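Local coordinates for protein acidocalcisomal pyrophosphatase (Trypanosoma cruzi, PDB 5CUX) that probably hydrolyses inorganic pyrophosphate to phosphate with the help of magnesium, this chain being the C-terminal part, with the pyrophosphatase domain, of a longer protein, at residues I59-R64 with G126-T131; P75-N80 with V168-I173; G119-N124 with E218-Y223. All blocks are in the same frame, centred on the assembly; numbering follows the deposited sequence.

Interaction 1 (I59-R64 with G126-T131); sequences IPLYVR and GALPQT. With PO4 (phosphate ion), chain H.
L128, in the strand that begins at 124, meets L61; the strand is part of the beta barrel of a family I soluble pyrophosphatase. The irregular segment 59-64 meets it through I59, P60 and L61. L128 touches by its CB, 3.9 Å from L61 CD1. L61 turns CG anti to its backbone N (chi1 163°), which brings CD1 to L128 and also 3.5 Å from P129 O. P129 points its ring at I59. The P129 CG lies 3.6 Å from the I59 CG2 branch, and P129 CB is 3.4 Å from I59 O. Q130 then reaches across with an extended side chain. Its OE1 accepts a hydrogen bond from L61 N at 3.1 Å and 145°, the donor standing well above the carbonyl plane. Its NE2 donates to H57 O, so both ends of the amide are held. T131 OG1 donates to L128 O at 2.6 Å and is also bonded to I150 N. Helix 243-262 covers L61 with I250 and H254. P60 packs on V67 of the second subunit. A phosphate, probably from the crystallisation liquor, is bonded to H254 NE2 and, nearly straight (172°), to R64 NH2, whose guanidinium edge has phosphate O1 in its plane.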
loop_
_atom_site.group_PDB
_atom_site.type_symbol
_atom_site.label_atom_id
_atom_site.label_comp_id
_atom_site.label_asym_id
_atom_site.label_seq_id
_atom_site.Cartn_x
_atom_site.Cartn_y
_atom_site.Cartn_z
ATOM N N ILE A 59 29.672 -7.947 -0.836
ATOM C CA ILE A 59 28.382 -7.337 -1.046
ATOM C C ILE A 59 28.407 -6.210 -0.055
ATOM O O ILE A 59 28.671 -6.425 1.109
ATOM C CB ILE A 59 27.261 -8.309 -0.694
ATOM C CG1 ILE A 59 27.108 -9.341 -1.812
ATOM C CG2 ILE A 59 25.969 -7.549 -0.449
ATOM C CD1 ILE A 59 26.134 -10.423 -1.473
ATOM N N PRO A 60 28.166 -4.988 -0.509
ATOM C CA PRO A 60 28.170 -3.803 0.363
ATOM C C PRO A 60 27.157 -3.909 1.507
ATOM O O PRO A 60 26.049 -4.370 1.284
ATOM C CB PRO A 60 27.802 -2.669 -0.592
ATOM C CG PRO A 60 28.238 -3.179 -1.947
ATOM C CD PRO A 60 27.950 -4.644 -1.926
ATOM N N LEU A 61 27.533 -3.513 2.724
ATOM C CA LEU A 61 26.613 -3.532 3.850
ATOM C C LEU A 61 25.622 -2.407 3.637
ATOM O O LEU A 61 24.432 -2.573 3.841
ATOM C CB LEU A 61 27.346 -3.280 5.145
ATOM C CG LEU A 61 26.432 -2.877 6.310
ATOM C CD1 LEU A 61 25.498 -4.028 6.648
ATOM C CD2 LEU A 61 27.272 -2.522 7.558
ATOM N N TYR A 62 26.115 -1.242 3.224
ATOM C CA TYR A 62 25.274 -0.044 2.973
ATOM C C TYR A 62 24.865 0.031 1.524
ATOM O O TYR A 62 25.692 -0.144 0.649
ATOM C CB TYR A 62 26.043 1.212 3.346
ATOM C CG TYR A 62 26.416 1.227 4.807
ATOM C CD1 TYR A 62 25.477 1.543 5.776
ATOM C CD2 TYR A 62 27.708 0.916 5.222
ATOM C CE1 TYR A 62 25.810 1.567 7.142
ATOM C CE2 TYR A 62 28.057 0.917 6.571
ATOM C CZ TYR A 62 27.098 1.250 7.522
ATOM O OH TYR A 62 27.429 1.279 8.850
ATOM N N VAL A 63 23.590 0.245 1.240
ATOM C CA VAL A 63 23.217 0.320 -0.166
ATOM C C VAL A 63 23.366 1.757 -0.553
ATOM O O VAL A 63 22.824 2.626 0.111
ATOM C CB VAL A 63 21.802 -0.076 -0.427
ATOM C CG1 VAL A 63 21.581 -0.106 -1.888
ATOM C CG2 VAL A 63 21.529 -1.399 0.162
ATOM N N ARG A 64 24.116 2.022 -1.610
ATOM C CA ARG A 64 24.328 3.403 -2.015
ATOM C C ARG A 64 24.456 3.574 -3.506
ATOM O O ARG A 64 25.079 2.746 -4.175
ATOM C CB ARG A 64 25.617 3.962 -1.445
ATOM C CG ARG A 64 25.884 3.750 -0.039
ATOM C CD ARG A 64 27.035 4.680 0.258
ATOM N NE ARG A 64 27.337 4.788 1.683
ATOM C CZ ARG A 64 28.317 4.105 2.275
ATOM N NH1 ARG A 64 29.079 3.278 1.534
ATOM N NH2 ARG A 64 28.527 4.245 3.597
ATOM N N GLY A 126 18.672 -14.330 8.039
ATOM C CA GLY A 126 19.935 -14.287 7.318
ATOM C C GLY A 126 20.990 -13.485 8.038
ATOM O O GLY A 126 20.973 -13.364 9.254
ATOM N N ALA A 127 21.909 -12.905 7.291
ATOM C CA ALA A 127 22.974 -12.121 7.904
ATOM C C ALA A 127 23.167 -10.807 7.160
ATOM O O ALA A 127 22.697 -10.668 6.031
ATOM C CB ALA A 127 24.248 -12.912 7.844
ATOM N N LEU A 128 23.845 -9.838 7.775
ATOM C CA LEU A 128 24.139 -8.598 7.062
ATOM C C LEU A 128 25.611 -8.756 6.594
ATOM O O LEU A 128 26.463 -9.168 7.372
ATOM C CB LEU A 128 23.954 -7.385 7.988
ATOM C CG LEU A 128 22.519 -7.167 8.514
ATOM C CD1 LEU A 128 22.422 -5.868 9.259
ATOM C CD2 LEU A 128 21.532 -7.131 7.384
ATOM N N PRO A 129 25.926 -8.467 5.316
ATOM C CA PRO A 129 27.312 -8.624 4.906
ATOM C C PRO A 129 28.274 -7.610 5.503
ATOM O O PRO A 129 27.880 -6.591 6.074
ATOM C CB PRO A 129 27.233 -8.563 3.387
ATOM C CG PRO A 129 26.118 -7.692 3.120
ATOM C CD PRO A 129 25.085 -8.113 4.162
ATOM N N GLN A 130 29.562 -7.913 5.382
ATOM C CA GLN A 130 30.631 -7.067 5.917
ATOM C C GLN A 130 30.488 -6.772 7.400
ATOM O O GLN A 130 30.881 -5.705 7.896
ATOM C CB GLN A 130 30.778 -5.768 5.098
ATOM C CG GLN A 130 31.149 -6.076 3.667
ATOM C CD GLN A 130 31.143 -4.869 2.785
ATOM O OE1 GLN A 130 30.622 -3.811 3.146
ATOM N NE2 GLN A 130 31.711 -5.019 1.600
ATOM N N THR A 131 29.924 -7.725 8.118
ATOM C CA THR A 131 29.842 -7.572 9.550
ATOM C C THR A 131 30.596 -8.708 10.244
ATOM O O THR A 131 30.827 -9.766 9.680
ATOM C CB THR A 131 28.371 -7.508 10.068
ATOM O OG1 THR A 131 27.622 -8.629 9.583
ATOM C CG2 THR A 131 27.726 -6.202 9.645
HETATM P P PO4 H . 31.840 1.846 4.199
HETATM O O1 PO4 H . 30.971 2.873 4.841
HETATM O O2 PO4 H . 32.564 2.457 3.043
HETATM O O3 PO4 H . 31.002 0.697 3.717
HETATM O O4 PO4 H . 32.825 1.355 5.194
#

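Interaction 2 (P75-N80 with V168-I173). With POP (pyrophosphate 2-), chain C.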
loop_
_atom_site.group_PDB
_atom_site.type_symbol
_atom_site.label_atom_id
_atom_site.label_comp_id
_atom_site.label_asym_id
_atom_site.label_seq_id
_atom_site.Cartn_x
_atom_site.Cartn_y
_atom_site.Cartn_z
ATOM N N PRO A 75 17.915 10.785 7.436
ATOM C CA PRO A 75 19.016 9.857 7.732
ATOM C C PRO A 75 18.979 8.624 6.874
ATOM O O PRO A 75 17.915 8.160 6.521
ATOM C CB PRO A 75 18.790 9.506 9.186
ATOM C CG PRO A 75 17.753 10.531 9.678
ATOM C CD PRO A 75 16.896 10.762 8.493
ATOM N N MET A 76 20.145 8.074 6.566
ATOM C CA MET A 76 20.224 6.878 5.733
ATOM C C MET A 76 19.933 5.597 6.481
ATOM O O MET A 76 20.394 5.403 7.603
ATOM C CB MET A 76 21.589 6.761 5.120
ATOM C CG MET A 76 21.894 7.854 4.132
ATOM S SD MET A 76 23.673 8.039 3.818
ATOM C CE MET A 76 24.057 9.383 5.211
ATOM N N ASN A 77 19.168 4.714 5.847
ATOM C CA ASN A 77 18.826 3.437 6.430
ATOM C C ASN A 77 18.448 2.433 5.340
ATOM O O ASN A 77 17.283 2.132 5.200
ATOM C CB ASN A 77 17.670 3.624 7.388
ATOM C CG ASN A 77 17.355 2.371 8.173
ATOM O OD1 ASN A 77 17.788 1.278 7.787
ATOM N ND2 ASN A 77 16.592 2.507 9.277
ATOM N N ARG A 78 19.406 1.960 4.533
ATOM C CA ARG A 78 19.147 0.945 3.496
ATOM C C ARG A 78 20.359 0.049 3.574
ATOM O O ARG A 78 21.431 0.419 3.135
ATOM C CB ARG A 78 19.019 1.535 2.058
ATOM C CG ARG A 78 17.551 1.582 1.489
ATOM C CD ARG A 78 17.229 2.370 0.096
ATOM N NE ARG A 78 15.762 2.324 -0.220
ATOM C CZ ARG A 78 15.095 2.872 -1.264
ATOM N NH1 ARG A 78 13.766 2.706 -1.364
ATOM N NH2 ARG A 78 15.707 3.586 -2.210
ATOM N N TYR A 79 20.208 -1.113 4.194
ATOM C CA TYR A 79 21.316 -2.072 4.290
ATOM C C TYR A 79 21.069 -3.274 3.397
ATOM O O TYR A 79 19.907 -3.527 3.025
ATOM C CB TYR A 79 21.437 -2.601 5.689
ATOM C CG TYR A 79 21.771 -1.564 6.698
ATOM C CD1 TYR A 79 20.797 -0.707 7.187
ATOM C CD2 TYR A 79 23.079 -1.449 7.198
ATOM C CE1 TYR A 79 21.118 0.235 8.152
ATOM C CE2 TYR A 79 23.398 -0.520 8.161
ATOM C CZ TYR A 79 22.423 0.312 8.632
ATOM O OH TYR A 79 22.740 1.201 9.620
ATOM N N ASN A 80 22.127 -4.011 3.033
ATOM C CA ASN A 80 21.915 -5.229 2.240
ATOM C C ASN A 80 21.694 -6.402 3.226
ATOM O O ASN A 80 22.264 -6.446 4.321
ATOM C CB ASN A 80 23.072 -5.532 1.277
ATOM C CG ASN A 80 22.878 -4.888 -0.117
ATOM O OD1 ASN A 80 21.819 -4.999 -0.741
ATOM N ND2 ASN A 80 23.921 -4.227 -0.618
ATOM N N VAL A 168 17.158 -3.652 2.886
ATOM C CA VAL A 168 16.191 -3.681 3.965
ATOM C C VAL A 168 16.382 -2.474 4.825
ATOM O O VAL A 168 17.446 -1.901 4.811
ATOM C CB VAL A 168 16.386 -4.911 4.855
ATOM C CG1 VAL A 168 16.283 -6.208 3.999
ATOM C CG2 VAL A 168 17.713 -4.811 5.605
ATOM N N LYS A 169 15.370 -2.086 5.581
ATOM C CA LYS A 169 15.473 -0.952 6.472
ATOM C C LYS A 169 15.650 -1.537 7.882
ATOM O O LYS A 169 14.897 -2.424 8.285
ATOM C CB LYS A 169 14.191 -0.149 6.337
ATOM C CG LYS A 169 13.939 0.961 7.346
ATOM C CD LYS A 169 12.581 1.548 7.014
ATOM C CE LYS A 169 12.186 2.676 7.920
ATOM N NZ LYS A 169 10.965 3.350 7.335
ATOM N N VAL A 170 16.647 -1.089 8.631
ATOM C CA VAL A 170 16.854 -1.618 9.973
ATOM C C VAL A 170 15.904 -0.928 10.966
ATOM O O VAL A 170 15.813 0.300 10.988
ATOM C CB VAL A 170 18.297 -1.430 10.382
ATOM C CG1 VAL A 170 18.436 -1.465 11.862
ATOM C CG2 VAL A 170 19.147 -2.500 9.744
ATOM N N LEU A 171 15.205 -1.726 11.787
ATOM C CA LEU A 171 14.213 -1.240 12.740
ATOM C C LEU A 171 14.492 -1.459 14.188
ATOM O O LEU A 171 13.809 -0.847 15.014
ATOM C CB LEU A 171 12.850 -1.887 12.498
ATOM C CG LEU A 171 12.278 -1.770 11.115
ATOM C CD1 LEU A 171 11.249 -2.849 10.870
ATOM C CD2 LEU A 171 11.672 -0.409 10.964
ATOM N N GLY A 172 15.427 -2.331 14.540
ATOM C CA GLY A 172 15.656 -2.558 15.965
ATOM C C GLY A 172 16.532 -3.780 16.172
ATOM O O GLY A 172 17.044 -4.383 15.187
ATOM N N ILE A 173 16.699 -4.203 17.424
ATOM C CA ILE A 173 17.572 -5.336 17.617
ATOM C C ILE A 173 17.258 -6.075 18.900
ATOM O O ILE A 173 16.685 -5.496 19.828
ATOM C CB ILE A 173 19.026 -4.824 17.557
ATOM C CG1 ILE A 173 20.023 -5.958 17.500
ATOM C CG2 ILE A 173 19.293 -3.962 18.717
ATOM C CD1 ILE A 173 21.456 -5.453 17.292
HETATM P P1 POP C . 16.904 6.116 3.278
HETATM O O1 POP C . 16.754 7.621 3.582
HETATM O O2 POP C . 16.100 5.757 2.009
HETATM O O3 POP C . 16.306 5.338 4.469
HETATM O O POP C . 18.413 5.796 3.086
HETATM P P2 POP C . 19.180 5.917 1.745
HETATM O O4 POP C . 19.523 7.384 1.449
HETATM O O5 POP C . 18.337 5.340 0.594
HETATM O O6 POP C . 20.504 5.142 1.827
#
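N77 grips V170 with its side-chain amide, and this is the tight part of the contact. OD1 of N77 accepts from V170 N at 2.8 Å. ND2 of N77 donates to V170 O at 2.9 Å, almost straight (174°), in the amide plane of N77 and on a lone pair of the carbonyl. Two bonds to one residue fix the rotation of the amide. N77 sets its CG anti to the backbone N (chi1 -173°), which swings the amide onto the strand. The amide also lies across K169, with ND2 of N77 3.6 Å from K169 CG. Two residues on, the segments pair as strands. Y79 and V168 form an antiparallel hydrogen-bonded pair, Y79 N to V168 O and V168 N to Y79 O. This joins strand 79-83 to the long strand 165-178 of the barrel. That strand later makes a classic beta bulge, where L171 and G172 both face I187. The Y79 ring meets V170 obliquely, Y79 CD1 being 3.5 Å from V170 CG2. The looser side begins before N77. P75 and M76 are exposed and line a bound pyrophosphate instead of the strand. N77 N donates to its bridging atom O at 3.1 Å. R78 points away from the strand; its guanidinium lies with O2 of the pyrophosphate over one face, and NH1 bonds to H191 ND1. R68 NE and K70 NZ also bond this anion. R78 of the second subunit packs against R78.

Interaction 3 (G119-N124 with E218-Y223). With POP (pyrophosphate 2-), chain D.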
loop_
_atom_site.group_PDB
_atom_site.type_symbol
_atom_site.label_atom_id
_atom_site.label_comp_id
_atom_site.label_asym_id
_atom_site.label_seq_id
_atom_site.Cartn_x
_atom_site.Cartn_y
_atom_site.Cartn_z
ATOM N N GLY A 119 10.044 -26.051 14.612
ATOM C CA GLY A 119 9.079 -25.579 13.652
ATOM C C GLY A 119 9.819 -24.903 12.518
ATOM O O GLY A 119 11.019 -25.100 12.360
ATOM N N ASP A 120 9.132 -24.107 11.704
ATOM C CA ASP A 120 9.834 -23.443 10.612
ATOM C C ASP A 120 10.165 -22.042 11.081
ATOM O O ASP A 120 9.600 -21.574 12.074
ATOM C CB ASP A 120 8.983 -23.342 9.343
ATOM C CG ASP A 120 8.167 -24.575 9.091
ATOM O OD1 ASP A 120 7.142 -24.780 9.831
ATOM O OD2 ASP A 120 8.576 -25.320 8.159
ATOM N N MET A 121 11.112 -21.419 10.368
ATOM C CA MET A 121 11.553 -20.063 10.622
ATOM C C MET A 121 10.429 -19.297 9.920
ATOM O O MET A 121 10.171 -19.490 8.745
ATOM C CB MET A 121 12.937 -19.873 9.978
ATOM C CG MET A 121 13.473 -18.453 10.003
ATOM S SD MET A 121 13.239 -17.737 11.618
ATOM C CE MET A 121 14.629 -18.425 12.528
ATOM N N MET A 122 9.730 -18.451 10.646
ATOM C CA MET A 122 8.585 -17.769 10.065
ATOM C C MET A 122 8.829 -16.417 9.416
ATOM O O MET A 122 7.887 -15.732 8.949
ATOM C CB MET A 122 7.505 -17.693 11.131
ATOM C CG MET A 122 7.172 -19.118 11.619
ATOM S SD MET A 122 5.964 -19.284 12.916
ATOM C CE MET A 122 6.620 -18.356 14.196
ATOM N N TRP A 123 10.102 -16.051 9.345
ATOM C CA TRP A 123 10.470 -14.802 8.742
ATOM C C TRP A 123 11.717 -15.125 7.934
ATOM O O TRP A 123 12.326 -16.150 8.171
ATOM C CB TRP A 123 10.752 -13.818 9.872
ATOM C CG TRP A 123 9.547 -13.592 10.739
ATOM C CD1 TRP A 123 8.525 -12.699 10.519
ATOM C CD2 TRP A 123 9.205 -14.293 11.946
ATOM N NE1 TRP A 123 7.580 -12.791 11.506
ATOM C CE2 TRP A 123 7.959 -13.762 12.397
ATOM C CE3 TRP A 123 9.818 -15.319 12.689
ATOM C CZ2 TRP A 123 7.320 -14.228 13.564
ATOM C CZ3 TRP A 123 9.188 -15.776 13.832
ATOM C CH2 TRP A 123 7.948 -15.229 14.267
ATOM N N ASN A 124 12.089 -14.315 6.958
ATOM C CA ASN A 124 13.324 -14.612 6.269
ATOM C C ASN A 124 14.428 -14.353 7.308
ATOM O O ASN A 124 14.425 -13.315 7.967
ATOM C CB ASN A 124 13.505 -13.693 5.083
ATOM C CG ASN A 124 12.372 -13.800 4.083
ATOM O OD1 ASN A 124 12.174 -14.827 3.449
ATOM N ND2 ASN A 124 11.631 -12.731 3.937
ATOM N N GLU A 218 9.740 -15.266 21.333
ATOM C CA GLU A 218 9.396 -16.600 21.737
ATOM C C GLU A 218 10.096 -17.687 20.966
ATOM O O GLU A 218 10.637 -18.606 21.557
ATOM C CB GLU A 218 7.902 -16.800 21.626
ATOM C CG GLU A 218 7.481 -18.215 21.943
ATOM C CD GLU A 218 7.523 -18.513 23.428
ATOM O OE1 GLU A 218 8.081 -17.695 24.212
ATOM O OE2 GLU A 218 6.993 -19.579 23.807
ATOM N N TRP A 219 10.098 -17.601 19.647
ATOM C CA TRP A 219 10.720 -18.662 18.874
ATOM C C TRP A 219 12.174 -18.748 19.243
ATOM O O TRP A 219 12.676 -19.817 19.541
ATOM C CB TRP A 219 10.580 -18.426 17.376
ATOM C CG TRP A 219 10.889 -19.646 16.529
ATOM C CD1 TRP A 219 9.990 -20.567 16.034
ATOM C CD2 TRP A 219 12.167 -20.046 16.043
ATOM N NE1 TRP A 219 10.636 -21.512 15.258
ATOM C CE2 TRP A 219 11.970 -21.219 15.238
ATOM C CE3 TRP A 219 13.448 -19.538 16.197
ATOM C CZ2 TRP A 219 13.013 -21.881 14.586
ATOM C CZ3 TRP A 219 14.499 -20.199 15.543
ATOM C CH2 TRP A 219 14.268 -21.368 14.740
ATOM N N PHE A 220 12.867 -17.616 19.260
ATOM C CA PHE A 220 14.272 -17.647 19.631
ATOM C C PHE A 220 14.529 -18.065 21.080
ATOM O O PHE A 220 15.550 -18.694 21.386
ATOM C CB PHE A 220 14.898 -16.306 19.313
ATOM C CG PHE A 220 15.309 -16.203 17.911
ATOM C CD1 PHE A 220 16.285 -17.063 17.412
ATOM C CD2 PHE A 220 14.681 -15.337 17.059
ATOM C CE1 PHE A 220 16.629 -17.073 16.072
ATOM C CE2 PHE A 220 15.018 -15.336 15.717
ATOM C CZ PHE A 220 16.001 -16.216 15.222
ATOM N N ARG A 221 13.615 -17.724 21.971
ATOM C CA ARG A 221 13.780 -18.132 23.348
ATOM C C ARG A 221 13.596 -19.637 23.624
ATOM O O ARG A 221 14.048 -20.138 24.658
ATOM C CB ARG A 221 12.784 -17.407 24.246
ATOM C CG ARG A 221 12.838 -17.943 25.615
ATOM C CD ARG A 221 12.055 -17.134 26.532
ATOM N NE ARG A 221 10.664 -17.533 26.534
ATOM C CZ ARG A 221 10.224 -18.735 26.913
ATOM N NH1 ARG A 221 11.065 -19.677 27.332
ATOM N NH2 ARG A 221 8.928 -19.013 26.853
ATOM N N VAL A 222 12.936 -20.381 22.738
ATOM C CA VAL A 222 12.671 -21.781 23.088
ATOM C C VAL A 222 13.030 -22.797 22.026
ATOM O O VAL A 222 13.022 -23.998 22.277
ATOM C CB VAL A 222 11.143 -22.000 23.440
ATOM C CG1 VAL A 222 10.639 -21.013 24.497
ATOM C CG2 VAL A 222 10.301 -21.880 22.155
ATOM N N TYR A 223 13.343 -22.324 20.837
ATOM C CA TYR A 223 13.628 -23.239 19.767
ATOM C C TYR A 223 14.644 -24.330 20.040
ATOM O O TYR A 223 14.682 -25.327 19.326
ATOM C CB TYR A 223 14.015 -22.475 18.518
ATOM C CG TYR A 223 15.435 -21.996 18.470
ATOM C CD1 TYR A 223 15.860 -20.895 19.222
ATOM C CD2 TYR A 223 16.351 -22.618 17.621
ATOM C CE1 TYR A 223 17.170 -20.432 19.117
ATOM C CE2 TYR A 223 17.647 -22.166 17.502
ATOM C CZ TYR A 223 18.051 -21.085 18.248
ATOM O OH TYR A 223 19.342 -20.707 18.134
HETATM P P1 POP D . 22.215 -22.397 16.932
HETATM O O1 POP D . 20.736 -22.144 16.585
HETATM O O2 POP D . 22.562 -23.859 16.601
HETATM O O3 POP D . 22.467 -22.121 18.423
HETATM O O POP D . 23.100 -21.446 16.113
HETATM P P2 POP D . 24.075 -22.033 15.079
HETATM O O4 POP D . 23.325 -22.297 13.757
HETATM O O5 POP D . 25.221 -21.031 14.826
HETATM O O6 POP D . 24.651 -23.360 15.618
#
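M121 and W219 keep their CA atoms 8.4 Å apart, and G119 and Y223 theirs 8.0 Å apart. At this spacing the irregular loop 119-124 meets W219 and F220 of the helix that begins at 212 largely through side chains. W219 points at the loop. M121 starts off to one side, but its chain bends at chi2 (46°) and chi3 (81°) and brings the methyl back over the indole. M121 CE lies 3.9 Å from the centroid of the six-membered ring of W219, a CH-pi contact over the face. M121 SD sits 4.8 Å from the same centroid, which makes this a Met-aromatic contact. The same methyl reaches F220, with M121 CE 3.7 Å from F220 CZ. M122 adds a looser touch, its CE 4.4 Å from W219 CD1. The other face of the W219 indole is covered by Y223 CB. The Y223 ring in turn carries W219 CZ3 over one of its faces. Y223 is also part of a pyrophosphate pocket with K92, R114, D178 and K224. W88 of the third subunit packs on M122 and meets the W123 ring. Y223 OH donates a hydrogen bond to pyrophosphate O1, 2.5 Å away and in the plane of the ring.

In the fold
Interactions 1 and 2 are neighbours, with centres about 11 Å apart. N80 joins them: L61 O is 2.8 Å from N80 N, and P60 O is 2.9 Å from N80 ND2. Strands 79-83 and 124-128 are sheet neighbours, and both contacts touch the second subunit. Interaction 3 is remote, centred about 23 Å from interaction 1 and 22 Å from interaction 2. Loop 119-124 leads into strand 124-128 of interaction 1. Two pyrophosphates are served: one by interaction 2 and V63, another by Y223. The second is the likelier active site: the F220 side chain lies about 6 Å from that of D183, which binds magnesium in another structure of this protein but not in this chain.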